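Local coordinates for putative dihydrodipicolinate synthase family protein (Coccidioides immitis, PDB 3QFE) that is a putative member of the dihydrodipicolinate synthase family, built as a parallel beta/alpha (TIM) barrel, whose own function is not established, at residues S135-N146 / N168-T177; F81-H90 / A107-Y117. All coordinates share one frame; numbering follows the deposited sequence.

Contact 1. Residues S135-N146 / N168-T177; sequences SCQSPLPVVIYN and NPNVVGVKLT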
ATOM      1  N   SER A 135      -3.177  16.179  11.768  1.00 40.23           N
ATOM      2  CA  SER A 135      -3.664  15.196  12.771  1.00 41.54           C
ATOM      3  C   SER A 135      -4.813  15.767  13.554  1.00 41.86           C
ATOM      4  O   SER A 135      -5.817  15.117  13.780  1.00 41.88           O
ATOM      5  CB  SER A 135      -2.599  14.834  13.802  1.00 43.15           C
ATOM      6  OG  SER A 135      -1.364  14.556  13.197  1.00 46.56           O
ATOM      7  N   CYS A 136      -4.618  16.996  13.986  1.00 42.85           N
ATOM      8  CA  CYS A 136      -5.580  17.717  14.773  1.00 44.37           C
ATOM      9  C   CYS A 136      -6.916  17.951  14.038  1.00 42.54           C
ATOM     10  O   CYS A 136      -7.973  17.853  14.658  1.00 42.85           O
ATOM     11  CB  CYS A 136      -4.921  19.022  15.242  1.00 45.87           C
ATOM     12  SG  CYS A 136      -6.014  20.293  15.797  1.00 52.49           S
ATOM     13  N   GLN A 137      -6.882  18.232  12.730  1.00 40.86           N
ATOM     14  CA  GLN A 137      -8.119  18.508  11.977  1.00 38.82           C
ATOM     15  C   GLN A 137      -8.776  17.266  11.378  1.00 37.97           C
ATOM     16  O   GLN A 137      -9.969  17.298  11.036  1.00 37.38           O
ATOM     17  CB  GLN A 137      -7.881  19.545  10.881  1.00 38.45           C
ATOM     18  CG  GLN A 137      -7.550  20.952  11.388  1.00 37.40           C
ATOM     19  CD  GLN A 137      -7.740  21.991  10.313  1.00 37.97           C
ATOM     20  OE1 GLN A 137      -8.835  22.156   9.775  1.00 39.09           O
ATOM     21  NE2 GLN A 137      -6.679  22.695   9.983  1.00 37.28           N
ATOM     22  N   SER A 138      -8.004  16.178  11.272  1.00 37.14           N
ATOM     23  CA  SER A 138      -8.432  14.997  10.548  1.00 35.96           C
ATOM     24  C   SER A 138      -9.450  14.179  11.333  1.00 36.39           C
ATOM     25  O   SER A 138      -9.241  13.869  12.505  1.00 37.15           O
ATOM     26  CB  SER A 138      -7.246  14.109  10.144  1.00 35.68           C
ATOM     27  OG  SER A 138      -7.714  12.866   9.615  1.00 33.51           O
ATOM     28  N   PRO A 139     -10.565  13.829  10.675  1.00 35.93           N
ATOM     29  CA  PRO A 139     -11.560  12.972  11.306  1.00 36.17           C
ATOM     30  C   PRO A 139     -11.156  11.505  11.338  1.00 35.94           C
ATOM     31  O   PRO A 139     -11.838  10.705  11.971  1.00 37.48           O
ATOM     32  CB  PRO A 139     -12.809  13.162  10.440  1.00 35.95           C
ATOM     33  CG  PRO A 139     -12.339  13.761   9.167  1.00 35.50           C
ATOM     34  CD  PRO A 139     -11.061  14.482   9.445  1.00 35.20           C
ATOM     35  N   LEU A 140     -10.070  11.151  10.664  1.00 34.37           N
ATOM     36  CA  LEU A 140      -9.589   9.774  10.638  1.00 33.14           C
ATOM     37  C   LEU A 140      -8.164   9.696  11.225  1.00 32.79           C
ATOM     38  O   LEU A 140      -7.401  10.661  11.138  1.00 33.08           O
ATOM     39  CB  LEU A 140      -9.611   9.213   9.198  1.00 31.34           C
ATOM     40  CG  LEU A 140     -10.957   8.841   8.532  1.00 31.14           C
ATOM     41  CD1 LEU A 140     -10.759   8.415   7.089  1.00 28.44           C
ATOM     42  CD2 LEU A 140     -11.761   7.771   9.284  1.00 28.93           C
ATOM     43  N   PRO A 141      -7.805   8.551  11.820  1.00 32.18           N
ATOM     44  CA  PRO A 141      -6.417   8.378  12.300  1.00 32.41           C
ATOM     45  C   PRO A 141      -5.381   8.482  11.158  1.00 31.64           C
ATOM     46  O   PRO A 141      -5.643   8.038  10.041  1.00 30.24           O
ATOM     47  CB  PRO A 141      -6.422   6.969  12.908  1.00 31.86           C
ATOM     48  CG  PRO A 141      -7.856   6.647  13.196  1.00 31.35           C
ATOM     49  CD  PRO A 141      -8.689   7.435  12.220  1.00 32.07           C
ATOM     50  N   VAL A 142      -4.212   9.027  11.463  1.00 31.99           N
ATOM     51  CA  VAL A 142      -3.229   9.404  10.450  1.00 31.39           C
ATOM     52  C   VAL A 142      -1.977   8.509  10.454  1.00 32.09           C
ATOM     53  O   VAL A 142      -1.381   8.277  11.486  1.00 32.61           O
ATOM     54  CB  VAL A 142      -2.821  10.902  10.632  1.00 32.04           C
ATOM     55  CG1 VAL A 142      -1.563  11.262   9.841  1.00 29.61           C
ATOM     56  CG2 VAL A 142      -3.998  11.820  10.279  1.00 30.42           C
ATOM     57  N   VAL A 143      -1.604   8.008   9.279  1.00 32.08           N
ATOM     58  CA  VAL A 143      -0.338   7.293   9.107  1.00 33.25           C
ATOM     59  C   VAL A 143       0.596   8.169   8.253  1.00 34.42           C
ATOM     60  O   VAL A 143       0.252   8.561   7.127  1.00 33.54           O
ATOM     61  CB  VAL A 143      -0.531   5.876   8.475  1.00 31.97           C
ATOM     62  CG1 VAL A 143       0.810   5.148   8.354  1.00 30.69           C
ATOM     63  CG2 VAL A 143      -1.486   5.031   9.314  1.00 31.21           C
ATOM     64  N   ILE A 144       1.764   8.476   8.805  1.00 37.00           N
ATOM     65  CA  ILE A 144       2.780   9.258   8.113  1.00 39.06           C
ATOM     66  C   ILE A 144       3.250   8.414   6.950  1.00 40.46           C
ATOM     67  O   ILE A 144       3.504   7.209   7.116  1.00 40.33           O
ATOM     68  CB  ILE A 144       3.963   9.593   9.044  1.00 40.35           C
ATOM     69  CG1 ILE A 144       3.499  10.486  10.194  1.00 40.32           C
ATOM     70  CG2 ILE A 144       5.105  10.263   8.277  1.00 39.90           C
ATOM     71  CD1 ILE A 144       4.455  10.507  11.398  1.00 39.38           C
ATOM     72  N   TYR A 145       3.294   9.024   5.772  1.00 42.23           N
ATOM     73  CA  TYR A 145       3.750   8.352   4.561  1.00 44.64           C
ATOM     74  C   TYR A 145       5.085   8.966   4.225  1.00 48.19           C
ATOM     75  O   TYR A 145       5.161  10.086   3.731  1.00 48.34           O
ATOM     76  CB  TYR A 145       2.760   8.589   3.430  1.00 43.18           C
ATOM     77  CG  TYR A 145       2.896   7.729   2.175  1.00 44.43           C
ATOM     78  CD1 TYR A 145       1.904   7.785   1.193  1.00 44.31           C
ATOM     79  CD2 TYR A 145       3.998   6.876   1.961  1.00 46.03           C
ATOM     80  CE1 TYR A 145       1.987   7.028   0.022  1.00 47.67           C
ATOM     81  CE2 TYR A 145       4.106   6.110   0.786  1.00 48.31           C
ATOM     82  CZ  TYR A 145       3.086   6.187  -0.181  1.00 50.23           C
ATOM     83  OH  TYR A 145       3.129   5.446  -1.355  1.00 51.84           O
ATOM     84  N   ASN A 146       6.147   8.239   4.527  1.00 52.41           N
ATOM     85  CA  ASN A 146       7.483   8.715   4.253  1.00 57.11           C
ATOM     86  C   ASN A 146       7.963   8.213   2.895  1.00 59.12           C
ATOM     87  O   ASN A 146       8.454   7.085   2.792  1.00 60.42           O
ATOM     88  CB  ASN A 146       8.437   8.261   5.364  1.00 58.48           C
ATOM     89  CG  ASN A 146       9.678   9.137   5.467  1.00 62.29           C
ATOM     90  OD1 ASN A 146       9.783  10.170   4.800  1.00 64.12           O
ATOM     91  ND2 ASN A 146      10.624   8.733   6.318  1.00 65.80           N
ATOM     92  N   ASN A 168       0.933  14.151  18.876  1.00 50.35           N
ATOM     93  CA  ASN A 168      -0.294  13.927  18.115  1.00 48.36           C
ATOM     94  C   ASN A 168      -0.873  12.520  18.265  1.00 47.07           C
ATOM     95  O   ASN A 168      -0.581  11.657  17.446  1.00 45.54           O
ATOM     96  CB  ASN A 168      -0.036  14.180  16.628  1.00 46.95           C
ATOM     97  CG  ASN A 168       0.396  15.586  16.335  1.00 49.35           C
ATOM     98  OD1 ASN A 168      -0.306  16.544  16.664  1.00 53.52           O
ATOM     99  ND2 ASN A 168       1.551  15.729  15.682  1.00 51.45           N
ATOM    100  N   PRO A 169      -1.731  12.297  19.283  1.00 47.36           N
ATOM    101  CA  PRO A 169      -2.281  10.947  19.544  1.00 46.24           C
ATOM    102  C   PRO A 169      -3.163  10.415  18.405  1.00 43.73           C
ATOM    103  O   PRO A 169      -3.449   9.226  18.347  1.00 42.82           O
ATOM    104  CB  PRO A 169      -3.117  11.139  20.818  1.00 48.11           C
ATOM    105  CG  PRO A 169      -2.711  12.493  21.389  1.00 49.77           C
ATOM    106  CD  PRO A 169      -2.282  13.313  20.202  1.00 48.16           C
ATOM    107  N   ASN A 170      -3.585  11.297  17.502  1.00 41.94           N
ATOM    108  CA  ASN A 170      -4.304  10.868  16.311  1.00 39.33           C
ATOM    109  C   ASN A 170      -3.362  10.351  15.208  1.00 38.05           C
ATOM    110  O   ASN A 170      -3.814   9.898  14.151  1.00 36.64           O
ATOM    111  CB  ASN A 170      -5.202  12.005  15.810  1.00 38.47           C
ATOM    112  CG  ASN A 170      -6.209  11.554  14.778  1.00 36.27           C
ATOM    113  OD1 ASN A 170      -6.792  10.471  14.888  1.00 37.09           O
ATOM    114  ND2 ASN A 170      -6.429  12.388  13.770  1.00 31.82           N
ATOM    115  N   VAL A 171      -2.052  10.448  15.438  1.00 38.31           N
ATOM    116  CA  VAL A 171      -1.081   9.840  14.529  1.00 37.20           C
ATOM    117  C   VAL A 171      -0.854   8.440  15.037  1.00 37.66           C
ATOM    118  O   VAL A 171      -0.465   8.248  16.196  1.00 39.41           O
ATOM    119  CB  VAL A 171       0.249  10.621  14.446  1.00 38.37           C
ATOM    120  CG1 VAL A 171       1.369   9.755  13.872  1.00 36.44           C
ATOM    121  CG2 VAL A 171       0.056  11.930  13.636  1.00 36.55           C
ATOM    122  N   VAL A 172      -1.110   7.464  14.174  1.00 35.79           N
ATOM    123  CA  VAL A 172      -1.105   6.066  14.591  1.00 36.29           C
ATOM    124  C   VAL A 172      -0.120   5.138  13.846  1.00 36.13           C
ATOM    125  O   VAL A 172      -0.185   3.921  14.004  1.00 36.09           O
ATOM    126  CB  VAL A 172      -2.535   5.459  14.501  1.00 35.48           C
ATOM    127  CG1 VAL A 172      -3.469   6.146  15.504  1.00 36.53           C
ATOM    128  CG2 VAL A 172      -3.080   5.548  13.080  1.00 31.41           C
ATOM    129  N   GLY A 173       0.773   5.700  13.044  1.00 35.45           N
ATOM    130  CA  GLY A 173       1.779   4.897  12.381  1.00 36.17           C
ATOM    131  C   GLY A 173       2.576   5.661  11.349  1.00 36.75           C
ATOM    132  O   GLY A 173       2.395   6.865  11.199  1.00 36.93           O
ATOM    133  N   VAL A 174       3.455   4.951  10.643  1.00 37.24           N
ATOM    134  CA  VAL A 174       4.305   5.506   9.590  1.00 37.83           C
ATOM    135  C   VAL A 174       4.498   4.370   8.575  1.00 38.58           C
ATOM    136  O   VAL A 174       4.624   3.229   8.981  1.00 38.60           O
ATOM    137  CB  VAL A 174       5.693   6.035  10.156  1.00 39.57           C
ATOM    138  CG1 VAL A 174       6.494   4.936  10.886  1.00 39.96           C
ATOM    139  CG2 VAL A 174       6.556   6.624   9.052  1.00 38.79           C
ATOM    140  N   LYS A 175       4.433   4.665   7.274  1.00 39.51           N
ATOM    141  CA  LYS A 175       4.949   3.774   6.254  1.00 41.14           C
ATOM    142  C   LYS A 175       6.325   4.280   5.870  1.00 44.12           C
ATOM    143  O   LYS A 175       6.461   5.395   5.377  1.00 43.80           O
ATOM    144  CB  LYS A 175       4.050   3.731   5.016  1.00 39.66           C
ATOM    145  CG  LYS A 175       4.654   2.954   3.798  1.00 40.47           C
ATOM    146  CD  LYS A 175       3.660   2.788   2.648  1.00 41.82           C
ATOM    147  CE  LYS A 175       4.295   2.378   1.274  1.00 44.55           C
ATOM    148  NZ  LYS A 175       3.230   2.167   0.151  1.00 43.48           N
ATOM    149  N   LEU A 176       7.343   3.457   6.100  1.00 47.88           N
ATOM    150  CA  LEU A 176       8.704   3.745   5.626  1.00 52.01           C
ATOM    151  C   LEU A 176       8.927   3.020   4.294  1.00 53.79           C
ATOM    152  O   LEU A 176       8.701   1.820   4.198  1.00 54.22           O
ATOM    153  CB  LEU A 176       9.730   3.294   6.656  1.00 53.23           C
ATOM    154  CG  LEU A 176       9.552   3.778   8.094  1.00 53.36           C
ATOM    155  CD1 LEU A 176      10.277   2.853   9.047  1.00 54.82           C
ATOM    156  CD2 LEU A 176      10.081   5.189   8.236  1.00 54.50           C
ATOM    157  N   THR A 177       9.347   3.731   3.256  1.00 56.77           N
ATOM    158  CA  THR A 177       9.426   3.103   1.933  1.00 58.98           C
ATOM    159  C   THR A 177      10.678   2.254   1.828  1.00 61.81           C
ATOM    160  O   THR A 177      10.599   1.075   1.436  1.00 62.33           O
ATOM    161  CB  THR A 177       9.404   4.124   0.794  1.00 59.05           C
ATOM    162  OG1 THR A 177      10.482   5.057   0.983  1.00 61.48           O
ATOM    163  CG2 THR A 177       8.020   4.843   0.732  1.00 57.35           C
TER
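Asn170 tucks its side-chain amide into the loop that leads from helix 124-137 to strand 142-146, beside the parallel pairing of strands 142-146 and 171-176 in a TIM barrel. CG stands anti to the backbone N (chi1 -167°), which carries ND2 to two backbone carbonyls: Ser135 O, approached on a lone pair at 2.8 Å from Asn170 ND2, and Leu140 O, reached at 3.3 Å from above its carbonyl plane. Leu140 O also accepts from Ser138 OG, so two donors grip it. Asn170 O takes the N-H of Val142. From there the donors alternate between the segments, but the register slips by one residue at Val172: Val142 O receives Val172 N, whereas Ile144 N goes to Gly173 O; Ile144 O then receives Lys175 N, and Lys175 O receives Asn146 N. Outside the two segments, Ser135 OG bonds Phe131 O, Asn168 ND2 bonds Ile164 O, Asn146 OD1 takes the N-H of Leu156, and Tyr145 OH bonds Thr54 OG1. Tyr145 and Lys175 run side by side in the same direction, with Lys175 CE 3.8 Å from Tyr145 CE2. At the far end Thr177 OG1 makes a weak bond to Asn146 O, 3.4 Å away.

Contact 2. Residues F81-H90 / A107-Y117; sequences FPIMAGVGAH and ANYVLVLPPAY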
ATOM      1  N   PHE A  81     -13.286  -4.948   6.999  1.00 34.45           N
ATOM      2  CA  PHE A  81     -11.956  -5.053   6.431  1.00 32.84           C
ATOM      3  C   PHE A  81     -11.313  -3.655   6.313  1.00 32.75           C
ATOM      4  O   PHE A  81     -11.904  -2.732   5.738  1.00 32.23           O
ATOM      5  CB  PHE A  81     -12.026  -5.737   5.059  1.00 32.34           C
ATOM      6  CG  PHE A  81     -10.686  -6.253   4.554  1.00 30.38           C
ATOM      7  CD1 PHE A  81     -10.284  -7.557   4.839  1.00 29.66           C
ATOM      8  CD2 PHE A  81      -9.838  -5.430   3.811  1.00 24.21           C
ATOM      9  CE1 PHE A  81      -9.053  -8.032   4.390  1.00 30.84           C
ATOM     10  CE2 PHE A  81      -8.629  -5.881   3.356  1.00 24.12           C
ATOM     11  CZ  PHE A  81      -8.219  -7.176   3.638  1.00 28.19           C
ATOM     12  N   PRO A  82     -10.099  -3.495   6.862  1.00 32.45           N
ATOM     13  CA  PRO A  82      -9.430  -2.199   7.006  1.00 31.90           C
ATOM     14  C   PRO A  82      -9.045  -1.582   5.669  1.00 30.88           C
ATOM     15  O   PRO A  82      -8.529  -2.274   4.776  1.00 30.61           O
ATOM     16  CB  PRO A  82      -8.166  -2.534   7.813  1.00 32.27           C
ATOM     17  CG  PRO A  82      -8.458  -3.865   8.480  1.00 33.44           C
ATOM     18  CD  PRO A  82      -9.352  -4.586   7.513  1.00 33.47           C
ATOM     19  N   ILE A  83      -9.327  -0.296   5.533  1.00 29.40           N
ATOM     20  CA  ILE A  83      -8.904   0.439   4.378  1.00 28.56           C
ATOM     21  C   ILE A  83      -8.134   1.686   4.794  1.00 28.66           C
ATOM     22  O   ILE A  83      -8.614   2.480   5.597  1.00 29.03           O
ATOM     23  CB  ILE A  83     -10.094   0.828   3.481  1.00 28.28           C
ATOM     24  CG1 ILE A  83     -10.623  -0.397   2.725  1.00 27.99           C
ATOM     25  CG2 ILE A  83      -9.684   1.916   2.477  1.00 27.07           C
ATOM     26  CD1 ILE A  83     -12.002  -0.118   2.114  1.00 32.57           C
ATOM     27  N   MET A  84      -6.936   1.825   4.236  1.00 28.36           N
ATOM     28  CA  MET A  84      -6.087   2.965   4.451  1.00 28.72           C
ATOM     29  C   MET A  84      -6.040   3.733   3.141  1.00 28.01           C
ATOM     30  O   MET A  84      -5.667   3.192   2.108  1.00 28.13           O
ATOM     31  CB  MET A  84      -4.685   2.488   4.872  1.00 29.75           C
ATOM     32  CG  MET A  84      -3.691   3.621   5.261  1.00 30.75           C
ATOM     33  SD  MET A  84      -2.095   2.911   5.730  1.00 35.07           S
ATOM     34  CE  MET A  84      -2.474   1.801   7.096  1.00 34.94           C
ATOM     35  N   ALA A  85      -6.422   4.998   3.173  1.00 27.64           N
ATOM     36  CA  ALA A  85      -6.485   5.780   1.953  1.00 26.74           C
ATOM     37  C   ALA A  85      -5.334   6.772   1.885  1.00 27.58           C
ATOM     38  O   ALA A  85      -5.101   7.527   2.836  1.00 27.93           O
ATOM     39  CB  ALA A  85      -7.817   6.523   1.882  1.00 26.44           C
ATOM     40  N   GLY A  86      -4.630   6.790   0.754  1.00 27.35           N
ATOM     41  CA  GLY A  86      -3.623   7.819   0.488  1.00 27.65           C
ATOM     42  C   GLY A  86      -4.326   9.139   0.222  1.00 28.95           C
ATOM     43  O   GLY A  86      -5.362   9.185  -0.465  1.00 28.25           O
ATOM     44  N   VAL A  87      -3.778  10.217   0.779  1.00 30.07           N
ATOM     45  CA  VAL A  87      -4.412  11.525   0.698  1.00 30.85           C
ATOM     46  C   VAL A  87      -3.426  12.635   0.391  1.00 32.77           C
ATOM     47  O   VAL A  87      -3.789  13.808   0.431  1.00 34.13           O
ATOM     48  CB  VAL A  87      -5.110  11.915   2.007  1.00 30.75           C
ATOM     49  CG1 VAL A  87      -6.361  11.071   2.260  1.00 28.55           C
ATOM     50  CG2 VAL A  87      -4.129  11.874   3.198  1.00 32.28           C
ATOM     51  N   GLY A  88      -2.187  12.281   0.073  1.00 33.97           N
ATOM     52  CA  GLY A  88      -1.134  13.283  -0.087  1.00 35.55           C
ATOM     53  C   GLY A  88      -1.340  14.270  -1.228  1.00 35.75           C
ATOM     54  O   GLY A  88      -1.902  13.930  -2.268  1.00 35.72           O
ATOM     55  N   ALA A  89      -0.868  15.493  -1.019  1.00 36.13           N
ATOM     56  CA  ALA A  89      -1.074  16.589  -1.950  1.00 36.36           C
ATOM     57  C   ALA A  89      -0.068  17.654  -1.639  1.00 37.69           C
ATOM     58  O   ALA A  89       0.817  17.455  -0.796  1.00 38.85           O
ATOM     59  CB  ALA A  89      -2.476  17.144  -1.806  1.00 35.73           C
ATOM     60  N   HIS A  90      -0.220  18.805  -2.279  1.00 38.14           N
ATOM     61  CA  HIS A  90       0.735  19.892  -2.108  1.00 39.71           C
ATOM     62  C   HIS A  90       0.459  20.863  -0.957  1.00 38.62           C
ATOM     63  O   HIS A  90       1.391  21.322  -0.305  1.00 39.92           O
ATOM     64  CB  HIS A  90       0.921  20.618  -3.437  1.00 41.24           C
ATOM     65  CG  HIS A  90       1.384  19.706  -4.527  1.00 46.69           C
ATOM     66  ND1 HIS A  90       2.722  19.483  -4.789  1.00 51.81           N
ATOM     67  CD2 HIS A  90       0.690  18.903  -5.371  1.00 49.18           C
ATOM     68  CE1 HIS A  90       2.832  18.607  -5.774  1.00 53.49           C
ATOM     69  NE2 HIS A  90       1.615  18.235  -6.139  1.00 54.15           N
ATOM     70  N   ALA A 107     -13.192   5.173   4.347  1.00 29.60           N
ATOM     71  CA  ALA A 107     -11.844   4.765   4.803  1.00 28.84           C
ATOM     72  C   ALA A 107     -11.733   4.687   6.345  1.00 29.78           C
ATOM     73  O   ALA A 107     -12.529   5.325   7.047  1.00 30.87           O
ATOM     74  CB  ALA A 107     -10.793   5.691   4.237  1.00 28.48           C
ATOM     75  N   ASN A 108     -10.795   3.880   6.875  1.00 29.23           N
ATOM     76  CA  ASN A 108     -10.575   3.802   8.339  1.00 29.82           C
ATOM     77  C   ASN A 108      -9.390   4.666   8.768  1.00 30.20           C
ATOM     78  O   ASN A 108      -9.351   5.186   9.902  1.00 31.12           O
ATOM     79  CB  ASN A 108     -10.312   2.366   8.820  1.00 29.55           C
ATOM     80  CG  ASN A 108     -11.364   1.379   8.358  1.00 29.58           C
ATOM     81  OD1 ASN A 108     -11.119   0.563   7.465  1.00 32.42           O
ATOM     82  ND2 ASN A 108     -12.530   1.441   8.953  1.00 27.03           N
ATOM     83  N   TYR A 109      -8.423   4.800   7.858  1.00 29.08           N
ATOM     84  CA  TYR A 109      -7.206   5.536   8.118  1.00 29.06           C
ATOM     85  C   TYR A 109      -6.811   6.342   6.887  1.00 28.94           C
ATOM     86  O   TYR A 109      -7.152   5.980   5.740  1.00 28.79           O
ATOM     87  CB  TYR A 109      -6.063   4.567   8.438  1.00 29.23           C
ATOM     88  CG  TYR A 109      -6.410   3.387   9.329  1.00 28.21           C
ATOM     89  CD1 TYR A 109      -6.597   3.538  10.703  1.00 29.78           C
ATOM     90  CD2 TYR A 109      -6.512   2.128   8.803  1.00 26.94           C
ATOM     91  CE1 TYR A 109      -6.888   2.458  11.511  1.00 28.63           C
ATOM     92  CE2 TYR A 109      -6.804   1.029   9.603  1.00 29.21           C
ATOM     93  CZ  TYR A 109      -6.984   1.195  10.945  1.00 29.95           C
ATOM     94  OH  TYR A 109      -7.279   0.083  11.702  1.00 32.57           O
ATOM     95  N   VAL A 110      -6.042   7.402   7.103  1.00 28.77           N
ATOM     96  CA  VAL A 110      -5.495   8.133   5.981  1.00 28.80           C
ATOM     97  C   VAL A 110      -3.991   8.103   6.036  1.00 30.05           C
ATOM     98  O   VAL A 110      -3.396   8.204   7.109  1.00 31.17           O
ATOM     99  CB  VAL A 110      -6.027   9.591   5.858  1.00 28.08           C
ATOM    100  CG1 VAL A 110      -7.481   9.555   5.591  1.00 27.32           C
ATOM    101  CG2 VAL A 110      -5.754  10.406   7.114  1.00 28.43           C
ATOM    102  N   LEU A 111      -3.393   7.955   4.859  1.00 30.10           N
ATOM    103  CA  LEU A 111      -1.960   7.858   4.707  1.00 31.33           C
ATOM    104  C   LEU A 111      -1.414   9.146   4.076  1.00 31.58           C
ATOM    105  O   LEU A 111      -1.758   9.487   2.945  1.00 31.86           O
ATOM    106  CB  LEU A 111      -1.674   6.633   3.860  1.00 30.76           C
ATOM    107  CG  LEU A 111      -0.257   6.228   3.500  1.00 32.66           C
ATOM    108  CD1 LEU A 111       0.558   5.790   4.703  1.00 31.65           C
ATOM    109  CD2 LEU A 111      -0.392   5.085   2.470  1.00 34.20           C
ATOM    110  N   VAL A 112      -0.592   9.873   4.821  1.00 32.90           N
ATOM    111  CA  VAL A 112      -0.275  11.267   4.506  1.00 33.29           C
ATOM    112  C   VAL A 112       1.211  11.508   4.188  1.00 35.26           C
ATOM    113  O   VAL A 112       2.059  11.400   5.063  1.00 35.24           O
ATOM    114  CB  VAL A 112      -0.720  12.227   5.688  1.00 34.37           C
ATOM    115  CG1 VAL A 112      -0.495  13.723   5.349  1.00 32.33           C
ATOM    116  CG2 VAL A 112      -2.180  12.005   6.076  1.00 32.76           C
ATOM    117  N   LEU A 113       1.507  11.855   2.932  1.00 36.47           N
ATOM    118  CA  LEU A 113       2.835  12.360   2.529  1.00 38.96           C
ATOM    119  C   LEU A 113       3.149  13.687   3.182  1.00 40.47           C
ATOM    120  O   LEU A 113       2.242  14.474   3.430  1.00 39.55           O
ATOM    121  CB  LEU A 113       2.921  12.555   1.002  1.00 39.03           C
ATOM    122  CG  LEU A 113       2.969  11.257   0.185  1.00 39.48           C
ATOM    123  CD1 LEU A 113       2.362  11.444  -1.212  1.00 40.66           C
ATOM    124  CD2 LEU A 113       4.398  10.680   0.119  1.00 41.10           C
ATOM    125  N   PRO A 114       4.440  13.937   3.472  1.00 42.80           N
ATOM    126  CA  PRO A 114       4.793  15.268   3.930  1.00 44.53           C
ATOM    127  C   PRO A 114       4.620  16.253   2.770  1.00 45.53           C
ATOM    128  O   PRO A 114       4.570  15.848   1.599  1.00 43.99           O
ATOM    129  CB  PRO A 114       6.268  15.126   4.357  1.00 46.09           C
ATOM    130  CG  PRO A 114       6.793  13.967   3.591  1.00 45.43           C
ATOM    131  CD  PRO A 114       5.624  13.067   3.286  1.00 43.45           C
ATOM    132  N   PRO A 115       4.496  17.542   3.083  1.00 47.90           N
ATOM    133  CA  PRO A 115       4.208  18.437   1.965  1.00 49.83           C
ATOM    134  C   PRO A 115       5.456  18.617   1.084  1.00 53.14           C
ATOM    135  O   PRO A 115       6.532  18.899   1.602  1.00 54.17           O
ATOM    136  CB  PRO A 115       3.820  19.744   2.662  1.00 50.09           C
ATOM    137  CG  PRO A 115       4.580  19.712   3.981  1.00 49.84           C
ATOM    138  CD  PRO A 115       4.701  18.258   4.359  1.00 48.89           C
ATOM    139  N   ALA A 116       5.313  18.412  -0.227  1.00 55.27           N
ATOM    140  CA  ALA A 116       6.414  18.682  -1.173  1.00 59.00           C
ATOM    141  C   ALA A 116       5.927  19.503  -2.376  1.00 60.16           C
ATOM    142  O   ALA A 116       4.881  19.175  -2.990  1.00 59.87           O
ATOM    143  CB  ALA A 116       7.088  17.358  -1.642  1.00 58.76           C
ATOM    144  N   TYR A 117       6.685  20.551  -2.708  1.00 62.36           N
ATOM    145  CA  TYR A 117       6.309  21.507  -3.761  1.00 63.44           C
ATOM    146  C   TYR A 117       7.525  21.977  -4.567  1.00 65.23           C
ATOM    147  O   TYR A 117       8.525  22.421  -3.999  1.00 67.11           O
ATOM    148  CB  TYR A 117       5.554  22.705  -3.143  1.00 63.62           C
ATOM    149  CG  TYR A 117       5.016  23.747  -4.123  1.00 64.78           C
ATOM    150  CD1 TYR A 117       4.269  23.365  -5.243  1.00 64.15           C
ATOM    151  CD2 TYR A 117       5.230  25.120  -3.908  1.00 66.16           C
ATOM    152  CE1 TYR A 117       3.763  24.316  -6.138  1.00 65.07           C
ATOM    153  CE2 TYR A 117       4.721  26.084  -4.803  1.00 66.19           C
ATOM    154  CZ  TYR A 117       3.986  25.669  -5.916  1.00 65.73           C
ATOM    155  OH  TYR A 117       3.476  26.586  -6.820  1.00 66.28           O
TER
HETATM  156  O   HOH W   1       0.727  15.799   1.437  1.00 31.94           O
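Met84 lays its CG obliquely across the root of Leu111, 3.9 Å from Leu111 CB, and also meets Tyr109 CB. CG anti to the backbone N and an extended chi2 (180°) carry Met84 SD to 4.0 Å from Leu111 CD1; only CE is turned aside, at chi3. Beside it the Tyr109 ring is approached at its edge by Pro82 CB and Met84 CB, while Asn108 CB sits over the centre of one face; Tyr109 OH bonds Pro7 O. Asn108 OD1 accepts the N-H of Ile83 in the carbonyl plane, 2.8 Å from Ile83 N, and takes a second bond from Arg74 NH2. In return Ile83 O receives the N-H groups of both Asn108 and Tyr109. This pairing joins the neighbouring parallel strands 83-86 and 109-112 of the TIM barrel, the two ends of a beta-alpha-beta unit whose crossover is helix 92-105. Bonds from Ala85 N to Tyr109 O, from Leu111 N to Ala85 O and from Val87 N to Leu111 O continue the pairing. On the face bearing Ala85 and Val110, Ala85 CB touches Ala107 CB; further along, the side chains of Val87 and Val110 cross at about a right angle, with Val87 CG1 3.8 Å from Val110 CG1, and helix 92-105 adds Ile99 against both valines. The other methyl, Val87 CG2, lies 3.5 Å from Val112 CG2. Beyond the strands the two segments lie far enough apart for a water to bridge them, accepting from Ala89 N and donating to Leu113 O. Leu113 CD1 packs on the bare CA of Gly88 nearby. At the exposed end His90 ND1 donates to Ala116 O over 2.8 Å, with the oxygen tilted from the imidazole plane. The N-H...O angle is a bent 132°.

Contacts 1 and 2 are two strand pairs set side by side in one parallel barrel sheet, joined through the pairing of strands 109-112 and 142-146: Val112 N probably bonds Val143 O, and Val112 O probably accepts from Tyr145 N. Helix 124-137 follows strand 109-112 in the chain and leads into contact 1. Both are largely buried, but contact 2 reaches the surface of the chain at His90 and the poorly ordered Tyr117, whereas none of the touching residues of contact 1 is exposed. Each has an asparagine just before its second strand, used differently: Asn170 donates through its side-chain nitrogen, Asn108 accepts through its side-chain oxygen.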